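Local atomic coordinates of Blr3880 protein (Bradyrhizobium japonicum, PDB entry 2OOD), a protein that probably catalyses the zinc-dependent hydrolytic deamination of guanine to xanthine and ammonia, a step of purine degradation. Residues R31-L37 with F48-I54; T64-R69 with D454-V458; L372-F378 with L441-M445. Residues are numbered along the deposited sequence.

In the fold
The three contacts lie away from the zinc and guanine site and differ in burial and chemistry. Contacts 1 and 2, centres 15 Å apart, each touch two sheets: the small one of strands 45-48, 36-41, 5-9 and 62-67, and the large one holding strands 30-33 and 453-458. Contact 1, its centre about 28 Å from the centre of the chain, is partly buried and local, combining backbone hydrogen bonds with a His33-Phe48 ring pair and packing of Leu37 on Tyr51 and Ile54. Contact 2 is buried and joins segments almost 400 residues apart through side chains alone, a salt bridge beside apolar packing. Contact 3, its centre about 16 Å from the chain's, is fully buried and apolar; its helix 434-447 leads into strand 453-458.

Contact 1: residues R31-L37 with F48-I54; sequences RFHQDGL and FGPYEKI
An antiparallel bridge ties the start of strand 36-41 to the residues leading into helix 51-57. Residues 31-33 are extended in the large sheet, beside strand 11-15; a corner at Gln34 and Asp35 carries the chain into the small sheet, where Gly36-Leu37 are strand again. Phe48 (chi1 t) comes first: its ring receives the edge of His33 (chi1 m) in an offset edge-to-face pair, centroids 5.2 Å apart and planes at 84°, while Arg31 CD lies 3.7 Å from Phe48 CE2. The Arg31 guanidinium itself pairs with Asp14 and Glu399. At Gly49 (phi/psi 160/-176) a CB would be jammed against the carbonyl O of Phe48, so these angles suit glycine; Gly49 O accepts from Leu37 N at 2.9 Å. Pro50, the N-cap of the helix, faces Gly36 in a non-hydrogen-bonded pair, CA-CA 4.0 Å; its N lies over one face of the His33 imidazole. Tyr51 (chi1 t) opens the helix: Tyr51 N donates to Asp35 O at 2.8 Å, and Tyr51 CD1 lies 4.1 Å from Leu37 CB. Arg9 forms a salt bridge with Asp35 and a cation-pi contact with Tyr51. Finally, Ile54 CG2 meets Leu37 CD2 at 3.6 Å.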
loop_
_atom_site.group_PDB
_atom_site.type_symbol
_atom_site.label_atom_id
_atom_site.label_comp_id
_atom_site.label_asym_id
_atom_site.label_seq_id
_atom_site.Cartn_x
_atom_site.Cartn_y
_atom_site.Cartn_z
ATOM N N ARG A 31 23.483 -14.005 1.425
ATOM C CA ARG A 31 24.022 -15.275 1.901
ATOM C C ARG A 31 22.834 -16.222 2.004
ATOM O O ARG A 31 21.898 -15.982 2.760
ATOM C CB ARG A 31 24.669 -15.097 3.275
ATOM C CG ARG A 31 25.244 -16.360 3.860
ATOM C CD ARG A 31 25.361 -16.231 5.368
ATOM N NE ARG A 31 26.573 -15.555 5.822
ATOM C CZ ARG A 31 26.664 -14.889 6.970
ATOM N NH1 ARG A 31 25.615 -14.798 7.772
ATOM N NH2 ARG A 31 27.807 -14.330 7.332
ATOM N N PHE A 32 22.870 -17.298 1.239
ATOM C CA PHE A 32 21.768 -18.241 1.238
ATOM C C PHE A 32 22.157 -19.661 1.637
ATOM O O PHE A 32 23.178 -20.185 1.193
ATOM C CB PHE A 32 21.141 -18.265 -0.149
ATOM C CG PHE A 32 20.079 -19.298 -0.317
ATOM C CD1 PHE A 32 18.840 -19.141 0.288
ATOM C CD2 PHE A 32 20.303 -20.411 -1.113
ATOM C CE1 PHE A 32 17.825 -20.085 0.097
ATOM C CE2 PHE A 32 19.303 -21.364 -1.315
ATOM C CZ PHE A 32 18.058 -21.199 -0.709
ATOM N N HIS A 33 21.333 -20.273 2.483
ATOM C CA HIS A 33 21.533 -21.647 2.935
ATOM C C HIS A 33 20.201 -22.350 2.763
ATOM O O HIS A 33 19.272 -22.084 3.517
ATOM C CB HIS A 33 21.924 -21.687 4.413
ATOM C CG HIS A 33 23.352 -21.327 4.671
ATOM N ND1 HIS A 33 24.404 -22.030 4.127
ATOM C CD2 HIS A 33 23.905 -20.334 5.409
ATOM C CE1 HIS A 33 25.543 -21.486 4.516
ATOM N NE2 HIS A 33 25.268 -20.455 5.294
ATOM N N GLN A 34 20.089 -23.227 1.768
ATOM C CA GLN A 34 18.835 -23.942 1.559
ATOM C C GLN A 34 18.506 -24.787 2.784
ATOM O O GLN A 34 17.338 -24.924 3.156
ATOM C CB GLN A 34 18.906 -24.851 0.340
ATOM C CG GLN A 34 17.598 -25.575 0.102
ATOM C CD GLN A 34 17.638 -26.499 -1.103
ATOM O OE1 GLN A 34 18.036 -26.100 -2.208
ATOM N NE2 GLN A 34 17.216 -27.744 -0.901
ATOM N N ASP A 35 19.544 -25.349 3.402
ATOM C CA ASP A 35 19.392 -26.174 4.601
ATOM C C ASP A 35 20.534 -25.863 5.568
ATOM O O ASP A 35 21.573 -26.525 5.552
ATOM C CB ASP A 35 19.407 -27.661 4.227
ATOM C CG ASP A 35 19.333 -28.571 5.447
ATOM O OD1 ASP A 35 18.536 -28.283 6.366
ATOM O OD2 ASP A 35 20.064 -29.586 5.489
ATOM N N GLY A 36 20.340 -24.854 6.410
ATOM C CA GLY A 36 21.389 -24.480 7.337
ATOM C C GLY A 36 21.014 -24.662 8.787
ATOM O O GLY A 36 19.862 -24.954 9.119
ATOM N N LEU A 37 21.996 -24.477 9.661
ATOM C CA LEU A 37 21.785 -24.627 11.089
ATOM C C LEU A 37 22.430 -23.483 11.852
ATOM O O LEU A 37 23.587 -23.130 11.626
ATOM C CB LEU A 37 22.366 -25.960 11.567
ATOM C CG LEU A 37 22.341 -26.248 13.073
ATOM C CD1 LEU A 37 20.906 -26.332 13.561
ATOM C CD2 LEU A 37 23.074 -27.551 13.354
ATOM N N PHE A 48 26.947 -20.519 12.612
ATOM C CA PHE A 48 25.983 -20.468 11.523
ATOM C C PHE A 48 26.656 -21.038 10.279
ATOM O O PHE A 48 27.851 -20.830 10.063
ATOM C CB PHE A 48 25.540 -19.016 11.288
ATOM C CG PHE A 48 24.465 -18.868 10.246
ATOM C CD1 PHE A 48 23.243 -19.524 10.382
ATOM C CD2 PHE A 48 24.678 -18.081 9.118
ATOM C CE1 PHE A 48 22.243 -19.398 9.396
ATOM C CE2 PHE A 48 23.687 -17.953 8.133
ATOM C CZ PHE A 48 22.472 -18.613 8.275
ATOM N N GLY A 49 25.893 -21.760 9.467
ATOM C CA GLY A 49 26.455 -22.347 8.266
ATOM C C GLY A 49 25.579 -23.486 7.787
ATOM O O GLY A 49 24.521 -23.731 8.372
ATOM N N PRO A 50 25.979 -24.203 6.728
ATOM C CA PRO A 50 25.175 -25.317 6.216
ATOM C C PRO A 50 24.922 -26.368 7.296
ATOM O O PRO A 50 25.734 -26.537 8.212
ATOM C CB PRO A 50 26.011 -25.842 5.045
ATOM C CG PRO A 50 27.416 -25.521 5.472
ATOM C CD PRO A 50 27.271 -24.121 6.031
ATOM N N TYR A 51 23.795 -27.069 7.180
ATOM C CA TYR A 51 23.401 -28.079 8.161
ATOM C C TYR A 51 24.458 -29.116 8.579
ATOM O O TYR A 51 24.926 -29.111 9.724
ATOM C CB TYR A 51 22.141 -28.803 7.681
ATOM C CG TYR A 51 21.714 -29.885 8.635
ATOM C CD1 TYR A 51 21.394 -29.590 9.954
ATOM C CD2 TYR A 51 21.684 -31.212 8.237
ATOM C CE1 TYR A 51 21.060 -30.592 10.858
ATOM C CE2 TYR A 51 21.350 -32.227 9.133
ATOM C CZ TYR A 51 21.041 -31.913 10.446
ATOM O OH TYR A 51 20.731 -32.927 11.343
ATOM N N GLU A 52 24.817 -30.017 7.669
ATOM C CA GLU A 52 25.815 -31.041 7.972
ATOM C C GLU A 52 27.016 -30.500 8.748
ATOM O O GLU A 52 27.235 -30.866 9.901
ATOM C CB GLU A 52 26.311 -31.700 6.685
ATOM C CG GLU A 52 25.295 -32.600 6.007
ATOM C CD GLU A 52 24.638 -33.569 6.985
ATOM O OE1 GLU A 52 25.261 -33.874 8.046
ATOM O OE2 GLU A 52 23.500 -34.036 6.690
ATOM N N LYS A 53 27.789 -29.623 8.121
ATOM C CA LYS A 53 28.976 -29.071 8.768
ATOM C C LYS A 53 28.738 -28.549 10.185
ATOM O O LYS A 53 29.578 -28.731 11.078
ATOM C CB LYS A 53 29.581 -27.952 7.911
ATOM C CG LYS A 53 30.771 -27.250 8.552
ATOM C CD LYS A 53 31.303 -26.142 7.636
ATOM C CE LYS A 53 32.553 -25.457 8.220
ATOM N NZ LYS A 53 32.330 -24.851 9.586
ATOM N N ILE A 54 27.598 -27.904 10.399
ATOM C CA ILE A 54 27.305 -27.362 11.716
ATOM C C ILE A 54 26.787 -28.431 12.672
ATOM O O ILE A 54 27.204 -28.486 13.837
ATOM C CB ILE A 54 26.286 -26.212 11.622
ATOM C CG1 ILE A 54 26.817 -25.158 10.655
ATOM C CG2 ILE A 54 26.074 -25.576 12.991
ATOM C CD1 ILE A 54 28.133 -24.569 11.103
#

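Contact 2: residues T64-R69 with D454-V458; sequences THIKDR and DETWV
A classic beta bulge, with Asp454 and Glu455 both facing Ala408 of strand 406-409, forms one side of this contact between two different sheets. Strand 64-67 belongs to the small four-stranded sheet, strand 454-458 to the large one that includes the barrel strands. They cross obliquely, 139° between N-to-C directions, and their axes approach to 10.1 Å, too far to pair; the nearest CA atoms are Ile66-Glu455, 9.1 Å, and Arg69-Asp454, 8.3 Å. Side chains bridge the gap. Ile66 (chi1 m, chi2 m) places CD1 3.8 Å from Trp457 CZ2 and 3.3 Å from Glu455 OE1, and Thr64 CG2 reaches Trp457 CH2 at 4.3 Å. The chain turns at Asp68 (phi/psi 46/42) and Arg69. Arg69 (chi1 m, chi2 m) makes a salt bridge, NE to Asp454 OD2 at 3.0 Å with a weak NH2 to Asp454 OD2 bond at 3.3 Å; its NH1 bonds Asp68 O at 2.9 Å. Asp454 OD2 is thus shared by Arg69 and Lys465, while Glu455 pairs with Lys465 through OE2 and takes Trp457 NE1 on OE1 at 3.0 Å, so both buried carboxylates are compensated.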
loop_
_atom_site.group_PDB
_atom_site.type_symbol
_atom_site.label_atom_id
_atom_site.label_comp_id
_atom_site.label_asym_id
_atom_site.label_seq_id
_atom_site.Cartn_x
_atom_site.Cartn_y
_atom_site.Cartn_z
ATOM N N THR A 64 15.751 -27.384 16.345
ATOM C CA THR A 64 14.350 -27.067 16.082
ATOM C C THR A 64 14.272 -26.832 14.577
ATOM O O THR A 64 14.924 -25.935 14.052
ATOM C CB THR A 64 13.922 -25.781 16.812
ATOM O OG1 THR A 64 14.088 -25.957 18.225
ATOM C CG2 THR A 64 12.469 -25.450 16.499
ATOM N N HIS A 65 13.485 -27.638 13.878
ATOM C CA HIS A 65 13.393 -27.494 12.432
ATOM C C HIS A 65 12.193 -26.678 11.952
ATOM O O HIS A 65 11.059 -27.177 11.936
ATOM C CB HIS A 65 13.357 -28.881 11.771
ATOM C CG HIS A 65 13.691 -28.870 10.307
ATOM N ND1 HIS A 65 13.432 -29.942 9.479
ATOM C CD2 HIS A 65 14.268 -27.925 9.527
ATOM C CE1 HIS A 65 13.833 -29.658 8.252
ATOM N NE2 HIS A 65 14.345 -28.440 8.253
ATOM N N ILE A 66 12.450 -25.424 11.570
ATOM C CA ILE A 66 11.405 -24.550 11.037
ATOM C C ILE A 66 11.299 -24.984 9.577
ATOM O O ILE A 66 12.138 -24.620 8.763
ATOM C CB ILE A 66 11.812 -23.056 11.033
ATOM C CG1 ILE A 66 12.453 -22.654 12.364
ATOM C CG2 ILE A 66 10.583 -22.191 10.761
ATOM C CD1 ILE A 66 11.491 -22.541 13.489
ATOM N N LYS A 67 10.286 -25.763 9.236
ATOM C CA LYS A 67 10.163 -26.221 7.858
ATOM C C LYS A 67 9.391 -25.282 6.926
ATOM O O LYS A 67 8.610 -24.450 7.378
ATOM C CB LYS A 67 9.519 -27.609 7.836
ATOM C CG LYS A 67 10.369 -28.692 8.486
ATOM C CD LYS A 67 9.661 -30.042 8.435
ATOM C CE LYS A 67 10.524 -31.149 9.036
ATOM N NZ LYS A 67 9.934 -32.512 8.815
ATOM N N ASP A 68 9.636 -25.423 5.626
ATOM C CA ASP A 68 8.972 -24.634 4.589
ATOM C C ASP A 68 8.863 -23.133 4.810
ATOM O O ASP A 68 7.826 -22.533 4.516
ATOM C CB ASP A 68 7.574 -25.184 4.334
ATOM C CG ASP A 68 7.593 -26.646 3.945
ATOM O OD1 ASP A 68 8.400 -27.009 3.058
ATOM O OD2 ASP A 68 6.805 -27.428 4.524
ATOM N N ARG A 69 9.927 -22.519 5.308
ATOM C CA ARG A 69 9.913 -21.087 5.538
ATOM C C ARG A 69 11.252 -20.513 5.104
ATOM O O ARG A 69 12.195 -21.251 4.806
ATOM C CB ARG A 69 9.707 -20.794 7.027
ATOM C CG ARG A 69 8.427 -21.347 7.616
ATOM C CD ARG A 69 7.222 -20.545 7.170
ATOM N NE ARG A 69 5.978 -21.007 7.785
ATOM C CZ ARG A 69 5.131 -21.871 7.233
ATOM N NH1 ARG A 69 5.377 -22.389 6.034
ATOM N NH2 ARG A 69 4.021 -22.205 7.880
ATOM N N ASP A 454 5.306 -15.811 9.910
ATOM C CA ASP A 454 4.807 -16.996 10.594
ATOM C C ASP A 454 5.334 -17.146 12.022
ATOM O O ASP A 454 4.606 -17.574 12.915
ATOM C CB ASP A 454 5.140 -18.243 9.778
ATOM C CG ASP A 454 4.298 -19.437 10.177
ATOM O OD1 ASP A 454 3.051 -19.325 10.138
ATOM O OD2 ASP A 454 4.882 -20.484 10.527
ATOM N N GLU A 455 6.593 -16.793 12.243
ATOM C CA GLU A 455 7.168 -16.895 13.574
ATOM C C GLU A 455 8.146 -15.756 13.803
ATOM O O GLU A 455 8.906 -15.401 12.908
ATOM C CB GLU A 455 7.902 -18.229 13.740
ATOM C CG GLU A 455 7.021 -19.465 13.624
ATOM C CD GLU A 455 7.796 -20.758 13.834
ATOM O OE1 GLU A 455 8.878 -20.704 14.461
ATOM O OE2 GLU A 455 7.315 -21.827 13.387
ATOM N N THR A 456 8.116 -15.179 14.999
ATOM C CA THR A 456 9.028 -14.096 15.347
ATOM C C THR A 456 9.777 -14.532 16.605
ATOM O O THR A 456 9.161 -14.843 17.616
ATOM C CB THR A 456 8.278 -12.778 15.646
ATOM O OG1 THR A 456 7.485 -12.407 14.515
ATOM C CG2 THR A 456 9.264 -11.668 15.935
ATOM N N TRP A 457 11.103 -14.562 16.535
ATOM C CA TRP A 457 11.921 -14.979 17.666
ATOM C C TRP A 457 12.768 -13.832 18.197
ATOM O O TRP A 457 13.253 -13.005 17.434
ATOM C CB TRP A 457 12.849 -16.126 17.248
ATOM C CG TRP A 457 12.141 -17.388 16.815
ATOM C CD1 TRP A 457 11.231 -17.513 15.807
ATOM C CD2 TRP A 457 12.304 -18.703 17.371
ATOM N NE1 TRP A 457 10.818 -18.821 15.698
ATOM C CE2 TRP A 457 11.462 -19.570 16.646
ATOM C CE3 TRP A 457 13.083 -19.230 18.410
ATOM C CZ2 TRP A 457 11.376 -20.941 16.933
ATOM C CZ3 TRP A 457 12.995 -20.600 18.690
ATOM C CH2 TRP A 457 12.150 -21.430 17.954
ATOM N N VAL A 458 12.951 -13.797 19.508
ATOM C CA VAL A 458 13.760 -12.771 20.143
ATOM C C VAL A 458 14.700 -13.467 21.116
ATOM O O VAL A 458 14.250 -14.082 22.083
ATOM C CB VAL A 458 12.894 -11.784 20.930
ATOM C CG1 VAL A 458 13.763 -10.727 21.567
ATOM C CG2 VAL A 458 11.883 -11.154 20.017
#

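Contact 3: residues L372-F378 with L441-M445; sequences LSPYRGF and LFAVM
This is helix-helix packing of 374-380 against 434-447, with Phe378 and Leu441 also touching Phe15 and Phe13 of strand 11-15. The axes of 374-378 and 441-445 come within 9.7 Å, their N-to-C directions at 61°; the nearest CA atoms, Pro374 and Phe442, are 4.8 Å apart. Ser373 is the N-cap of the first helix: its OG (chi1 p) accepts from Arg376 N at 3.1 Å. Next in sequence, Pro374 sets CD 3.7 Å from Phe442 CD1, and the Phe442 edge meets Leu372 O, 3.5 Å from Phe442 CE1. Phe378 (chi1 m) points toward the second helix, its ring lodged among Leu441, Val444 and Met445: Leu441 CD2 lies over one ring face, Phe378 CE2 is 3.5 Å from Leu441 CB, and Val444 CG1 is at the ring edge. The selenomethionine Met445 (chi1 m, chi2 and chi3 t) extends toward the first helix, SE 5.0 Å from the Phe378 centroid, an oblique Met-aromatic contact. Phe442 also reaches the subunit interface, edge-to-face with Tyr91 of the second subunit. Apolar side chains dominate between the helices, so shape complementarity and burial supply the cohesion.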
loop_
_atom_site.group_PDB
_atom_site.type_symbol
_atom_site.label_atom_id
_atom_site.label_comp_id
_atom_site.label_asym_id
_atom_site.label_seq_id
_atom_site.Cartn_x
_atom_site.Cartn_y
_atom_site.Cartn_z
ATOM N N LEU A 372 13.944 -0.667 -5.879
ATOM C CA LEU A 372 14.128 -1.428 -4.653
ATOM C C LEU A 372 14.013 -2.924 -4.894
ATOM O O LEU A 372 12.931 -3.491 -4.830
ATOM C CB LEU A 372 13.109 -0.992 -3.597
ATOM C CG LEU A 372 13.521 -1.297 -2.156
ATOM C CD1 LEU A 372 14.769 -0.493 -1.802
ATOM C CD2 LEU A 372 12.382 -0.966 -1.212
ATOM N N SER A 373 15.142 -3.559 -5.174
ATOM C CA SER A 373 15.161 -4.996 -5.425
ATOM C C SER A 373 14.923 -5.733 -4.116
ATOM O O SER A 373 14.971 -5.128 -3.040
ATOM C CB SER A 373 16.517 -5.414 -6.000
ATOM O OG SER A 373 17.567 -5.142 -5.087
ATOM N N PRO A 374 14.642 -7.046 -4.184
ATOM C CA PRO A 374 14.421 -7.773 -2.935
ATOM C C PRO A 374 15.709 -7.754 -2.120
ATOM O O PRO A 374 15.677 -7.858 -0.899
ATOM C CB PRO A 374 14.023 -9.166 -3.412
ATOM C CG PRO A 374 14.693 -9.285 -4.724
ATOM C CD PRO A 374 14.443 -7.934 -5.338
ATOM N N TYR A 375 16.841 -7.593 -2.802
ATOM C CA TYR A 375 18.137 -7.530 -2.135
ATOM C C TYR A 375 18.290 -6.230 -1.366
ATOM O O TYR A 375 18.674 -6.233 -0.198
ATOM C CB TYR A 375 19.266 -7.640 -3.153
ATOM C CG TYR A 375 19.374 -8.998 -3.795
ATOM C CD1 TYR A 375 20.015 -10.047 -3.153
ATOM C CD2 TYR A 375 18.838 -9.232 -5.048
ATOM C CE1 TYR A 375 20.122 -11.297 -3.750
ATOM C CE2 TYR A 375 18.936 -10.475 -5.652
ATOM C CZ TYR A 375 19.580 -11.504 -5.003
ATOM O OH TYR A 375 19.683 -12.731 -5.628
ATOM N N ARG A 376 17.993 -5.120 -2.033
ATOM C CA ARG A 376 18.093 -3.796 -1.430
ATOM C C ARG A 376 17.045 -3.572 -0.344
ATOM O O ARG A 376 17.332 -3.004 0.711
ATOM C CB ARG A 376 17.941 -2.722 -2.511
ATOM C CG ARG A 376 19.094 -2.636 -3.496
ATOM C CD ARG A 376 18.763 -1.712 -4.654
ATOM N NE ARG A 376 19.927 -1.454 -5.498
ATOM C CZ ARG A 376 19.893 -0.751 -6.627
ATOM N NH1 ARG A 376 18.750 -0.238 -7.048
ATOM N NH2 ARG A 376 21.000 -0.553 -7.330
ATOM N N GLY A 377 15.824 -4.020 -0.613
ATOM C CA GLY A 377 14.747 -3.846 0.343
ATOM C C GLY A 377 14.944 -4.600 1.640
ATOM O O GLY A 377 14.752 -4.050 2.721
ATOM N N PHE A 378 15.323 -5.866 1.539
ATOM C CA PHE A 378 15.534 -6.681 2.722
ATOM C C PHE A 378 16.830 -6.417 3.460
ATOM O O PHE A 378 16.957 -6.768 4.630
ATOM C CB PHE A 378 15.390 -8.148 2.363
ATOM C CG PHE A 378 13.980 -8.607 2.420
ATOM C CD1 PHE A 378 13.347 -8.758 3.652
ATOM C CD2 PHE A 378 13.241 -8.800 1.257
ATOM C CE1 PHE A 378 12.006 -9.092 3.726
ATOM C CE2 PHE A 378 11.890 -9.135 1.325
ATOM C CZ PHE A 378 11.276 -9.276 2.563
ATOM N N LEU A 441 11.107 -13.428 -2.045
ATOM C CA LEU A 441 11.089 -12.363 -1.056
ATOM C C LEU A 441 10.487 -11.109 -1.683
ATOM O O LEU A 441 9.844 -10.313 -1.002
ATOM C CB LEU A 441 12.502 -12.078 -0.539
ATOM C CG LEU A 441 13.106 -13.102 0.425
ATOM C CD1 LEU A 441 14.536 -12.724 0.733
ATOM C CD2 LEU A 441 12.290 -13.162 1.703
ATOM N N PHE A 442 10.689 -10.929 -2.983
ATOM C CA PHE A 442 10.109 -9.774 -3.639
ATOM C C PHE A 442 8.599 -9.973 -3.697
ATOM O O PHE A 442 7.837 -9.011 -3.675
ATOM C CB PHE A 442 10.645 -9.600 -5.060
ATOM C CG PHE A 442 10.265 -8.282 -5.683
ATOM C CD1 PHE A 442 10.855 -7.092 -5.247
ATOM C CD2 PHE A 442 9.275 -8.211 -6.657
ATOM C CE1 PHE A 442 10.457 -5.855 -5.774
ATOM C CE2 PHE A 442 8.876 -6.973 -7.184
ATOM C CZ PHE A 442 9.469 -5.804 -6.738
ATOM N N ALA A 443 8.165 -11.225 -3.786
ATOM C CA ALA A 443 6.742 -11.514 -3.826
ATOM C C ALA A 443 6.159 -11.308 -2.427
ATOM O O ALA A 443 4.989 -10.968 -2.284
ATOM C CB ALA A 443 6.510 -12.934 -4.290
ATOM N N VAL A 444 6.970 -11.525 -1.394
ATOM C CA VAL A 444 6.511 -11.319 -0.028
ATOM C C VAL A 444 6.213 -9.834 0.134
ATOM O O VAL A 444 5.157 -9.453 0.633
ATOM C CB VAL A 444 7.581 -11.726 0.995
ATOM C CG1 VAL A 444 7.270 -11.118 2.340
ATOM C CG2 VAL A 444 7.630 -13.230 1.113
HETATM N N MSE A 445 7.160 -9.008 -0.311
HETATM C CA MSE A 445 7.060 -7.548 -0.260
HETATM C C MSE A 445 5.859 -6.970 -1.003
HETATM O O MSE A 445 5.053 -6.236 -0.432
HETATM C CB MSE A 445 8.289 -6.898 -0.900
HETATM C CG MSE A 445 9.570 -6.872 -0.111
HETATM SE SE MSE A 445 10.978 -6.154 -1.288
HETATM C CE MSE A 445 12.446 -6.038 -0.008
#